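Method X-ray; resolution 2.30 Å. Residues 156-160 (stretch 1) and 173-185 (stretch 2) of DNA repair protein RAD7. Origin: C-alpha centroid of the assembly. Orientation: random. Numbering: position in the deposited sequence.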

# COMPACT_ATOMS: atom_id res chain seq x y z
N GLU A 156 -0.52 -22.01 16.40
CA GLU A 156 -1.21 -22.95 17.26
C GLU A 156 -2.66 -23.18 16.86
O GLU A 156 -3.25 -24.20 17.25
CB GLU A 156 -1.18 -22.46 18.72
CG GLU A 156 0.22 -22.35 19.29
CD GLU A 156 0.26 -21.59 20.61
OE1 GLU A 156 1.36 -21.17 21.02
OE2 GLU A 156 -0.81 -21.40 21.23
N GLU A 157 -3.26 -22.28 16.08
CA GLU A 157 -4.67 -22.36 15.72
C GLU A 157 -4.83 -21.88 14.29
O GLU A 157 -4.44 -20.75 13.97
CB GLU A 157 -5.53 -21.54 16.68
CG GLU A 157 -7.01 -21.58 16.37
CD GLU A 157 -7.85 -21.05 17.51
OE1 GLU A 157 -7.62 -19.90 17.94
OE2 GLU A 157 -8.75 -21.78 17.98
N PHE A 158 -5.39 -22.72 13.43
CA PHE A 158 -5.61 -22.36 12.03
C PHE A 158 -6.96 -22.91 11.59
O PHE A 158 -7.19 -24.12 11.65
CB PHE A 158 -4.49 -22.90 11.14
CG PHE A 158 -4.58 -22.43 9.71
CD1 PHE A 158 -4.33 -21.11 9.38
CD2 PHE A 158 -4.92 -23.32 8.70
CE1 PHE A 158 -4.42 -20.68 8.07
CE2 PHE A 158 -5.01 -22.89 7.38
CZ PHE A 158 -4.76 -21.57 7.07
N HIS A 159 -7.84 -22.01 11.16
CA HIS A 159 -9.11 -22.36 10.54
C HIS A 159 -9.20 -21.64 9.20
O HIS A 159 -9.03 -20.42 9.14
CB HIS A 159 -10.30 -21.96 11.43
CG HIS A 159 -10.33 -22.66 12.75
ND1 HIS A 159 -11.39 -23.44 13.16
CD2 HIS A 159 -9.43 -22.70 13.76
CE1 HIS A 159 -11.14 -23.93 14.36
NE2 HIS A 159 -9.96 -23.49 14.75
N ILE A 160 -9.46 -22.39 8.13
CA ILE A 160 -9.65 -21.83 6.80
C ILE A 160 -10.93 -22.40 6.21
O ILE A 160 -11.24 -23.59 6.40
CB ILE A 160 -8.45 -22.08 5.88
CG1 ILE A 160 -8.73 -21.51 4.48
CG2 ILE A 160 -8.12 -23.57 5.82
CD1 ILE A 160 -7.53 -21.43 3.60
N ASN A 173 1.63 -28.97 3.60
CA ASN A 173 2.59 -27.97 4.05
C ASN A 173 2.18 -27.37 5.39
O ASN A 173 3.04 -26.99 6.19
CB ASN A 173 2.75 -26.87 3.01
CG ASN A 173 3.34 -27.38 1.71
OD1 ASN A 173 2.79 -27.14 0.63
ND2 ASN A 173 4.45 -28.09 1.80
N LEU A 174 0.88 -27.26 5.66
CA LEU A 174 0.43 -26.85 6.99
C LEU A 174 0.88 -27.85 8.04
O LEU A 174 1.42 -27.48 9.08
CB LEU A 174 -1.09 -26.70 7.01
CG LEU A 174 -1.70 -26.57 8.41
CD1 LEU A 174 -1.16 -25.34 9.12
CD2 LEU A 174 -3.22 -26.51 8.35
N LEU A 175 0.64 -29.14 7.78
CA LEU A 175 0.95 -30.16 8.77
C LEU A 175 2.45 -30.34 8.92
O LEU A 175 2.96 -30.45 10.04
CB LEU A 175 0.28 -31.47 8.38
CG LEU A 175 -1.25 -31.43 8.35
CD1 LEU A 175 -1.81 -32.75 7.83
CD2 LEU A 175 -1.80 -31.12 9.73
N ILE A 176 3.18 -30.37 7.80
CA ILE A 176 4.63 -30.52 7.86
C ILE A 176 5.25 -29.38 8.67
O ILE A 176 6.13 -29.60 9.50
CB ILE A 176 5.21 -30.60 6.44
CG1 ILE A 176 4.81 -31.93 5.79
CG2 ILE A 176 6.73 -30.46 6.46
CD1 ILE A 176 5.22 -32.07 4.34
N ASN A 177 4.79 -28.14 8.44
CA ASN A 177 5.43 -26.99 9.07
C ASN A 177 4.88 -26.66 10.45
O ASN A 177 5.61 -26.11 11.28
CB ASN A 177 5.30 -25.76 8.17
CG ASN A 177 6.22 -25.81 6.97
OD1 ASN A 177 7.41 -25.53 7.08
ND2 ASN A 177 5.67 -26.19 5.82
N CYS A 178 3.61 -26.99 10.73
CA CYS A 178 2.98 -26.56 11.97
C CYS A 178 2.24 -27.67 12.71
O CYS A 178 1.65 -27.40 13.76
CB CYS A 178 1.99 -25.42 11.69
SG CYS A 178 2.67 -24.08 10.68
N GLY A 179 2.28 -28.90 12.21
CA GLY A 179 1.53 -30.00 12.79
C GLY A 179 1.65 -30.14 14.30
O GLY A 179 0.65 -30.07 15.02
N SER A 180 2.88 -30.33 14.79
CA SER A 180 3.09 -30.55 16.21
C SER A 180 2.75 -29.33 17.06
O SER A 180 2.62 -29.47 18.28
CB SER A 180 4.54 -30.97 16.47
OG SER A 180 5.43 -29.95 16.05
N THR A 181 2.60 -28.16 16.44
CA THR A 181 2.26 -26.95 17.17
C THR A 181 0.76 -26.71 17.26
O THR A 181 0.31 -26.01 18.18
CB THR A 181 2.92 -25.74 16.51
OG1 THR A 181 4.32 -25.99 16.36
CG2 THR A 181 2.73 -24.48 17.33
N LEU A 182 -0.02 -27.29 16.35
CA LEU A 182 -1.45 -27.03 16.31
C LEU A 182 -2.16 -27.65 17.51
O LEU A 182 -2.00 -28.84 17.80
CB LEU A 182 -2.05 -27.60 15.02
CG LEU A 182 -1.69 -26.89 13.71
CD1 LEU A 182 -2.17 -27.71 12.53
CD2 LEU A 182 -2.29 -25.48 13.66
N VAL A 183 -2.96 -26.83 18.20
CA VAL A 183 -3.92 -27.31 19.18
C VAL A 183 -5.35 -27.07 18.73
O VAL A 183 -6.29 -27.48 19.44
CB VAL A 183 -3.69 -26.68 20.56
CG1 VAL A 183 -2.38 -27.18 21.16
CG2 VAL A 183 -3.69 -25.16 20.48
N SER A 184 -5.56 -26.42 17.58
CA SER A 184 -6.89 -26.12 17.07
C SER A 184 -6.82 -26.05 15.55
O SER A 184 -5.95 -25.38 15.00
CB SER A 184 -7.41 -24.80 17.65
OG SER A 184 -8.59 -24.38 16.98
N LEU A 185 -7.73 -26.76 14.88
CA LEU A 185 -7.72 -26.87 13.43
C LEU A 185 -9.14 -26.85 12.89
O LEU A 185 -10.03 -27.54 13.40
CB LEU A 185 -7.02 -28.16 12.97
CG LEU A 185 -7.01 -28.42 11.46
CD1 LEU A 185 -6.18 -27.37 10.72
CD2 LEU A 185 -6.50 -29.82 11.17

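The two stretches meet as neighbouring parallel β-strands, joined by backbone hydrogen bonds, with a polar side-chain network on one face of the sheet and an apolar cluster on the other. Glu157 pairs with Ser184 (CA to CA 4.6 Å) and Phe158 with Leu185 (CA to CA 5.2 Å). The carbonyl of Glu156 opens the ladder: its O accepts a hydrogen bond from Val183 N at 2.8 Å and a weak, more bent one from Ser184 N at 3.2 Å. One step on, Phe158 N donates to Ser184 O at 3.1 Å with a nearly straight N-H...O angle of 162°, so Ser184 is held through both its amide and its carbonyl. CA-H...O contacts supplement these bonds, among them Glu157 CA to Ser184 O at 3.4 Å and Leu185 CA to Phe158 O at 3.3 Å.

On the face carrying Glu157 and Ser184, the serine hydroxyl is the hub of a short relay. His159 NE2 donates to Ser184 OG at 2.8 Å, near the plane of the imidazole, and Ser184 OG in turn donates to Glu157 OE2, also at 2.8 Å. The hydroxyl thus acts as acceptor and donor at once, linking two side chains of the same strand. One face of the His159 ring also lies against the Leu185 backbone, with CE1 3.8 Å from Leu185 C.

The other face, with Phe158 and Leu185, is apolar. The buried Phe158 ring reaches Leu174 on the helix of the second stretch, CD2 to CD2 at 3.6 Å, in an oblique approach, while Phe158 CB lies 4.2 Å from Leu182 CD2. The first contact ties the strand to the helix and the second to the loop that leads into the Ser184-Leu185 strand, both without polar groups. Beside the start of the ladder, the aliphatic part of Glu156 packs on Thr181, CG to CG2 at 3.8 Å. Together the stretches bury 457 Å², summed over both sides.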